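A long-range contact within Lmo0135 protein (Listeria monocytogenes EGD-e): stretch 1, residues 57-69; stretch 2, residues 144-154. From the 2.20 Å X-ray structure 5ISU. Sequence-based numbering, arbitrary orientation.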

# COMPACT_ATOMS: atom_id res chain seq x y z
N ASP A 57 -0.92 1.07 13.63
CA ASP A 57 -1.68 1.66 14.77
C ASP A 57 -1.10 2.94 15.37
O ASP A 57 -1.63 3.46 16.36
CB ASP A 57 -1.84 0.61 15.88
CG ASP A 57 -0.49 0.08 16.39
OD1 ASP A 57 0.57 0.65 16.04
OD2 ASP A 57 -0.50 -0.92 17.14
N GLY A 58 -0.02 3.46 14.80
CA GLY A 58 0.61 4.67 15.34
C GLY A 58 1.32 4.53 16.69
O GLY A 58 1.73 5.52 17.29
N LYS A 59 1.50 3.30 17.16
CA LYS A 59 2.16 3.08 18.46
C LYS A 59 3.68 3.25 18.44
O LYS A 59 4.31 3.06 17.40
CB LYS A 59 1.76 1.73 19.06
CG LYS A 59 0.32 1.74 19.55
CD LYS A 59 -0.04 0.49 20.32
CE LYS A 59 -1.47 0.59 20.86
NZ LYS A 59 -1.89 -0.67 21.52
N PRO A 60 4.26 3.66 19.58
CA PRO A 60 5.69 3.86 19.70
C PRO A 60 6.50 2.63 19.37
O PRO A 60 6.16 1.55 19.83
CB PRO A 60 5.87 4.18 21.19
CG PRO A 60 4.59 4.81 21.60
CD PRO A 60 3.52 4.20 20.74
N ALA A 61 7.54 2.79 18.55
CA ALA A 61 8.45 1.70 18.20
C ALA A 61 9.84 2.14 18.69
O ALA A 61 10.08 2.11 19.90
CB ALA A 61 8.41 1.44 16.70
N LEU A 62 10.73 2.60 17.80
CA LEU A 62 12.01 3.12 18.28
C LEU A 62 11.76 4.39 19.10
O LEU A 62 12.51 4.70 20.03
CB LEU A 62 12.95 3.45 17.11
CG LEU A 62 13.45 2.31 16.23
CD1 LEU A 62 14.13 2.86 14.98
CD2 LEU A 62 14.39 1.42 17.04
N ALA A 63 10.70 5.12 18.74
CA ALA A 63 10.33 6.36 19.42
C ALA A 63 9.49 6.08 20.64
O ALA A 63 8.75 5.09 20.69
CB ALA A 63 9.57 7.29 18.48
N LYS A 64 9.61 6.96 21.62
CA LYS A 64 8.86 6.87 22.85
C LYS A 64 7.60 7.74 22.69
O LYS A 64 6.52 7.37 23.17
CB LYS A 64 9.77 7.37 23.97
CG LYS A 64 9.26 7.18 25.39
CD LYS A 64 10.19 7.91 26.35
CE LYS A 64 9.62 7.98 27.76
NZ LYS A 64 10.33 9.01 28.57
N SER A 65 7.72 8.88 22.00
CA SER A 65 6.59 9.80 21.79
C SER A 65 6.81 10.87 20.71
O SER A 65 7.95 11.17 20.31
CB SER A 65 6.26 10.53 23.09
OG SER A 65 7.39 11.27 23.52
N LEU A 66 5.70 11.45 20.27
CA LEU A 66 5.65 12.52 19.30
C LEU A 66 4.85 13.63 19.95
O LEU A 66 3.83 13.36 20.58
CB LEU A 66 4.92 12.10 18.02
CG LEU A 66 4.62 13.21 17.00
CD1 LEU A 66 5.91 13.75 16.39
CD2 LEU A 66 3.70 12.74 15.88
N ASP A 67 5.31 14.86 19.81
CA ASP A 67 4.62 15.99 20.38
C ASP A 67 4.57 17.09 19.32
O ASP A 67 5.58 17.43 18.70
CB ASP A 67 5.33 16.45 21.66
CG ASP A 67 4.51 17.42 22.49
OD1 ASP A 67 3.46 17.93 22.02
OD2 ASP A 67 4.93 17.70 23.64
N ILE A 68 3.38 17.62 19.09
CA ILE A 68 3.15 18.64 18.08
C ILE A 68 2.84 19.95 18.80
O ILE A 68 1.98 19.97 19.68
CB ILE A 68 1.98 18.22 17.17
CG1 ILE A 68 2.24 16.82 16.59
CG2 ILE A 68 1.74 19.25 16.06
CD1 ILE A 68 1.10 16.24 15.77
N SER A 69 3.52 21.02 18.42
CA SER A 69 3.30 22.32 19.04
C SER A 69 1.90 22.88 18.74
O SER A 69 1.24 22.46 17.80
CB SER A 69 4.38 23.34 18.59
OG SER A 69 4.23 23.69 17.22
N PHE A 144 2.04 15.57 7.73
CA PHE A 144 3.42 15.28 8.14
C PHE A 144 3.46 14.33 9.35
O PHE A 144 4.44 13.63 9.54
CB PHE A 144 4.20 16.55 8.39
CG PHE A 144 5.64 16.31 8.66
CD1 PHE A 144 6.48 15.86 7.65
CD2 PHE A 144 6.18 16.56 9.92
CE1 PHE A 144 7.83 15.65 7.88
CE2 PHE A 144 7.53 16.36 10.16
CZ PHE A 144 8.36 15.90 9.14
N GLU A 145 2.40 14.31 10.16
CA GLU A 145 2.32 13.35 11.26
C GLU A 145 2.40 11.92 10.71
O GLU A 145 3.07 11.07 11.29
CB GLU A 145 1.03 13.51 12.05
CG GLU A 145 0.85 12.46 13.16
CD GLU A 145 -0.30 12.75 14.12
OE1 GLU A 145 -1.14 13.66 13.85
OE2 GLU A 145 -0.36 12.06 15.16
N ASN A 146 1.73 11.67 9.59
CA ASN A 146 1.75 10.36 8.95
C ASN A 146 3.15 10.01 8.42
O ASN A 146 3.59 8.85 8.53
CB ASN A 146 0.76 10.33 7.80
CG ASN A 146 0.72 8.98 7.11
OD1 ASN A 146 0.32 7.98 7.70
ND2 ASN A 146 1.12 8.95 5.85
N THR A 147 3.82 10.99 7.83
CA THR A 147 5.18 10.79 7.34
C THR A 147 6.10 10.37 8.51
O THR A 147 6.94 9.50 8.35
CB THR A 147 5.71 12.08 6.67
OG1 THR A 147 4.84 12.46 5.61
CG2 THR A 147 7.08 11.87 6.13
N ILE A 148 5.93 10.99 9.67
CA ILE A 148 6.71 10.60 10.85
C ILE A 148 6.39 9.16 11.28
O ILE A 148 7.27 8.43 11.72
CB ILE A 148 6.49 11.57 12.04
CG1 ILE A 148 7.15 12.92 11.74
CG2 ILE A 148 7.10 11.03 13.33
CD1 ILE A 148 6.87 13.96 12.81
N LYS A 149 5.11 8.76 11.16
CA LYS A 149 4.65 7.41 11.53
C LYS A 149 4.99 6.30 10.53
O LYS A 149 4.67 5.15 10.79
CB LYS A 149 3.13 7.39 11.72
CG LYS A 149 2.56 8.37 12.71
CD LYS A 149 2.96 8.09 14.13
CE LYS A 149 2.10 8.95 15.04
NZ LYS A 149 2.42 8.69 16.47
N THR A 150 5.58 6.65 9.39
CA THR A 150 5.99 5.68 8.36
C THR A 150 7.49 5.82 8.06
O THR A 150 7.95 5.51 6.96
CB THR A 150 5.16 5.86 7.04
OG1 THR A 150 5.30 7.20 6.54
CG2 THR A 150 3.67 5.57 7.28
N PHE A 151 8.26 6.22 9.08
CA PHE A 151 9.67 6.52 8.95
C PHE A 151 10.62 5.50 9.60
O PHE A 151 10.55 5.24 10.82
CB PHE A 151 9.91 7.89 9.60
CG PHE A 151 11.24 8.48 9.29
CD1 PHE A 151 11.40 9.27 8.17
CD2 PHE A 151 12.33 8.25 10.10
CE1 PHE A 151 12.63 9.82 7.85
CE2 PHE A 151 13.56 8.81 9.80
CZ PHE A 151 13.71 9.60 8.67
N PHE A 152 11.54 4.97 8.78
CA PHE A 152 12.56 4.00 9.21
C PHE A 152 13.93 4.68 9.08
O PHE A 152 14.33 5.03 7.98
CB PHE A 152 12.57 2.75 8.30
CG PHE A 152 11.30 1.93 8.36
CD1 PHE A 152 10.17 2.31 7.67
CD2 PHE A 152 11.27 0.72 9.06
CE1 PHE A 152 9.01 1.53 7.70
CE2 PHE A 152 10.12 -0.06 9.11
CZ PHE A 152 8.99 0.34 8.42
N PRO A 153 14.64 4.90 10.20
CA PRO A 153 15.94 5.53 10.04
C PRO A 153 17.02 4.59 9.50
O PRO A 153 16.90 3.35 9.61
CB PRO A 153 16.30 5.97 11.47
CG PRO A 153 15.50 5.12 12.36
CD PRO A 153 14.24 4.82 11.62
N ILE A 154 18.03 5.20 8.87
CA ILE A 154 19.20 4.45 8.38
C ILE A 154 20.42 4.89 9.22
O ILE A 154 20.36 5.89 9.91
CB ILE A 154 19.41 4.56 6.85
CG1 ILE A 154 19.67 6.00 6.38
CG2 ILE A 154 18.18 4.01 6.14
CD1 ILE A 154 19.96 6.10 4.89

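Contacts between segments distant in sequence often depend on a few well-placed side chains rather than on continuous pairing, and these two stretches of Lmo0135, which bury 339 Å² between them, illustrate the principle. The first contact along stretch 1 is polar. At Gly58 a positive phi, a conformation that favours glycine, carries the chain through the loop, and the carbonyl O of Gly58 accepts a weak hydrogen bond of 3.3 Å from NZ of Lys149. The lysine reaches it by bending at chi1 and chi2 (both m) and then extending through two t torsions. Leu62, buried, points toward stretch 2 and sets its CD1 3.7 Å from CG of Pro153, an apolar match that asks for no polar partner. Leu66, on the strand, covers the most ground. Its CD1 lies 3.7 Å from CD1 of Ile148, while its CD2 lies 3.9 Å from CG of Glu145 and 4.2 Å from CE of Lys149, so the aliphatic portions of two charged side chains extend the apolar surface. Ile68, two residues on and likewise directed toward the helix, closes the contact at its margin, with CD1 3.9 Å from OE1 of Glu145. The strand runs nearly antiparallel to helix 144-148, at 163°, and their axes come no closer than 11.0 Å, a gap bridged by side chains.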